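Local coordinates for protein cellulase (Rhodothermus marinus, PDB 3B7M) that probably hydrolyses internal beta-1,4-glucosidic bonds of cellulose as an engineered, thermostable family 12 endoglucanase, at residues F64-P69 with W188-V193. Numbering follows the deposited sequence.
Sequences FAIPQP and WYLLSV
The carbonyl oxygen of L191 is gripped twice: by the backbone N of I66 at 3.0 Å, and by a water whose oxygen lies 2.8 Å from L191 O. The amide approaches from above the carbonyl plane, 31° out of it. The same water links the two segments, 64-69 and 188-193, its bond to I66 O being weak. Two residues along, beyond the non-hydrogen-bonded pair A65-S192, F64 and V193 form an antiparallel hydrogen-bonded pair. F64 N to V193 O, at 2.8 Å, is almost straight (176°) and runs nearly along the C=O axis, while V193 N returns a bond to F64 O in the carbonyl plane. S192 CA adds a CA-H...O contact to F64 O at 3.3 Å. L191 (psi -45°) and S192 form a classic beta bulge opposite F99 of strand 91-101. The I66 side chain points toward strand 189-199, and its CG1, anti to the carbonyl carbon, lies 3.2 Å from L190 O and also meets L190 CG. Beyond Q68, P69 places CB obliquely against the Y189 ring, 3.9 Å from CE2. On the other side of strand 189-199 runs strand 91-101, while F64 and I66 rest on V215 of the facing sheet of the beta-jelly-roll. Three backbone bonds, at F64, V193 and I66, thus set the register, and water and apolar contacts supplement the last of them and reach on to P69.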
loop_
_atom_site.group_PDB
_atom_site.type_symbol
_atom_site.label_atom_id
_atom_site.label_comp_id
_atom_site.label_asym_id
_atom_site.label_seq_id
_atom_site.Cartn_x
_atom_site.Cartn_y
_atom_site.Cartn_z
ATOM N N PHE A 64 -2.900 8.922 0.899
ATOM C CA PHE A 64 -2.477 10.311 1.080
ATOM C C PHE A 64 -1.716 10.711 -0.178
ATOM O O PHE A 64 -0.672 10.121 -0.489
ATOM C CB PHE A 64 -1.581 10.470 2.334
ATOM C CG PHE A 64 -1.024 11.868 2.526
ATOM C CD1 PHE A 64 -1.872 12.952 2.759
ATOM C CD2 PHE A 64 0.359 12.096 2.497
ATOM C CE1 PHE A 64 -1.355 14.247 2.944
ATOM C CE2 PHE A 64 0.887 13.388 2.673
ATOM C CZ PHE A 64 0.031 14.465 2.893
ATOM N N ALA A 65 -2.272 11.662 -0.930
ATOM C CA ALA A 65 -1.591 12.214 -2.099
ATOM C C ALA A 65 -0.741 13.366 -1.595
ATOM O O ALA A 65 -1.225 14.195 -0.821
ATOM C CB ALA A 65 -2.591 12.693 -3.127
ATOM N N ILE A 66 0.531 13.390 -1.977
ATOM C CA ILE A 66 1.419 14.475 -1.562
ATOM C C ILE A 66 0.874 15.791 -2.150
ATOM O O ILE A 66 0.616 15.873 -3.352
ATOM C CB ILE A 66 2.907 14.216 -1.958
ATOM C CG1 ILE A 66 3.382 12.816 -1.517
ATOM C CG2 ILE A 66 3.837 15.310 -1.409
ATOM C CD1 ILE A 66 3.359 12.518 -0.028
ATOM N N PRO A 67 0.655 16.803 -1.296
ATOM C CA PRO A 67 -0.012 18.035 -1.727
ATOM C C PRO A 67 0.816 18.878 -2.701
ATOM O O PRO A 67 0.265 19.394 -3.673
ATOM C CB PRO A 67 -0.246 18.799 -0.415
ATOM C CG PRO A 67 0.063 17.847 0.679
ATOM C CD PRO A 67 1.021 16.852 0.127
ATOM N N GLN A 68 2.119 19.014 -2.441
ATOM C CA GLN A 68 3.038 19.736 -3.338
ATOM C C GLN A 68 4.203 18.824 -3.734
ATOM O O GLN A 68 4.701 18.078 -2.897
ATOM C CB GLN A 68 3.546 21.025 -2.677
ATOM C CG GLN A 68 2.447 22.093 -2.462
ATOM C CD GLN A 68 2.986 23.492 -2.103
ATOM O OE1 GLN A 68 4.202 23.711 -2.002
ATOM N NE2 GLN A 68 2.068 24.445 -1.918
ATOM N N PRO A 69 4.649 18.886 -5.009
ATOM C CA PRO A 69 5.658 17.947 -5.530
ATOM C C PRO A 69 6.901 17.911 -4.662
ATOM O O PRO A 69 7.382 18.967 -4.252
ATOM C CB PRO A 69 6.014 18.540 -6.899
ATOM C CG PRO A 69 4.788 19.301 -7.317
ATOM C CD PRO A 69 4.236 19.871 -6.033
ATOM N N TRP A 188 13.776 11.354 -8.074
ATOM C CA TRP A 188 12.384 11.001 -8.313
ATOM C C TRP A 188 11.471 11.643 -7.286
ATOM O O TRP A 188 11.883 11.905 -6.159
ATOM C CB TRP A 188 12.185 9.483 -8.347
ATOM C CG TRP A 188 12.837 8.829 -9.534
ATOM C CD1 TRP A 188 13.477 9.454 -10.575
ATOM C CD2 TRP A 188 12.902 7.425 -9.811
ATOM N NE1 TRP A 188 13.937 8.525 -11.470
ATOM C CE2 TRP A 188 13.599 7.272 -11.029
ATOM C CE3 TRP A 188 12.443 6.280 -9.141
ATOM C CZ2 TRP A 188 13.851 6.021 -11.597
ATOM C CZ3 TRP A 188 12.692 5.040 -9.700
ATOM C CH2 TRP A 188 13.389 4.917 -10.922
ATOM N N TYR A 189 10.235 11.917 -7.689
ATOM C CA TYR A 189 9.250 12.506 -6.804
ATOM C C TYR A 189 8.470 11.409 -6.087
ATOM O O TYR A 189 8.138 10.387 -6.691
ATOM C CB TYR A 189 8.265 13.360 -7.612
ATOM C CG TYR A 189 8.876 14.583 -8.244
ATOM C CD1 TYR A 189 9.593 14.490 -9.441
ATOM C CD2 TYR A 189 8.752 15.827 -7.649
ATOM C CE1 TYR A 189 10.164 15.603 -10.030
ATOM C CE2 TYR A 189 9.318 16.959 -8.235
ATOM C CZ TYR A 189 10.024 16.834 -9.426
ATOM O OH TYR A 189 10.591 17.945 -10.006
ATOM N N LEU A 190 8.184 11.637 -4.805
ATOM C CA LEU A 190 7.251 10.835 -4.039
ATOM C C LEU A 190 5.839 11.355 -4.297
ATOM O O LEU A 190 5.514 12.482 -3.933
ATOM C CB LEU A 190 7.588 10.950 -2.546
ATOM C CG LEU A 190 6.661 10.329 -1.494
ATOM C CD1 LEU A 190 6.360 8.891 -1.784
ATOM C CD2 LEU A 190 7.285 10.454 -0.127
ATOM N N LEU A 191 5.004 10.531 -4.917
ATOM C CA LEU A 191 3.667 10.956 -5.338
ATOM C C LEU A 191 2.557 10.697 -4.323
ATOM O O LEU A 191 1.692 11.559 -4.084
ATOM C CB LEU A 191 3.302 10.287 -6.666
ATOM C CG LEU A 191 4.127 10.632 -7.915
ATOM C CD1 LEU A 191 3.506 9.961 -9.124
ATOM C CD2 LEU A 191 4.227 12.135 -8.144
ATOM N N SER A 192 2.552 9.497 -3.747
ATOM C CA SER A 192 1.497 9.120 -2.820
ATOM C C SER A 192 1.902 7.982 -1.902
ATOM O O SER A 192 2.846 7.225 -2.196
ATOM C CB SER A 192 0.231 8.716 -3.587
ATOM O OG SER A 192 0.516 7.687 -4.512
ATOM N N VAL A 193 1.169 7.870 -0.798
ATOM C CA VAL A 193 1.342 6.785 0.157
ATOM C C VAL A 193 -0.033 6.205 0.391
ATOM O O VAL A 193 -0.954 6.933 0.800
ATOM C CB VAL A 193 1.883 7.280 1.514
ATOM C CG1 VAL A 193 1.863 6.132 2.545
ATOM C CG2 VAL A 193 3.293 7.869 1.361
HETATM O O HOH W 1 0.868 13.583 -5.819
#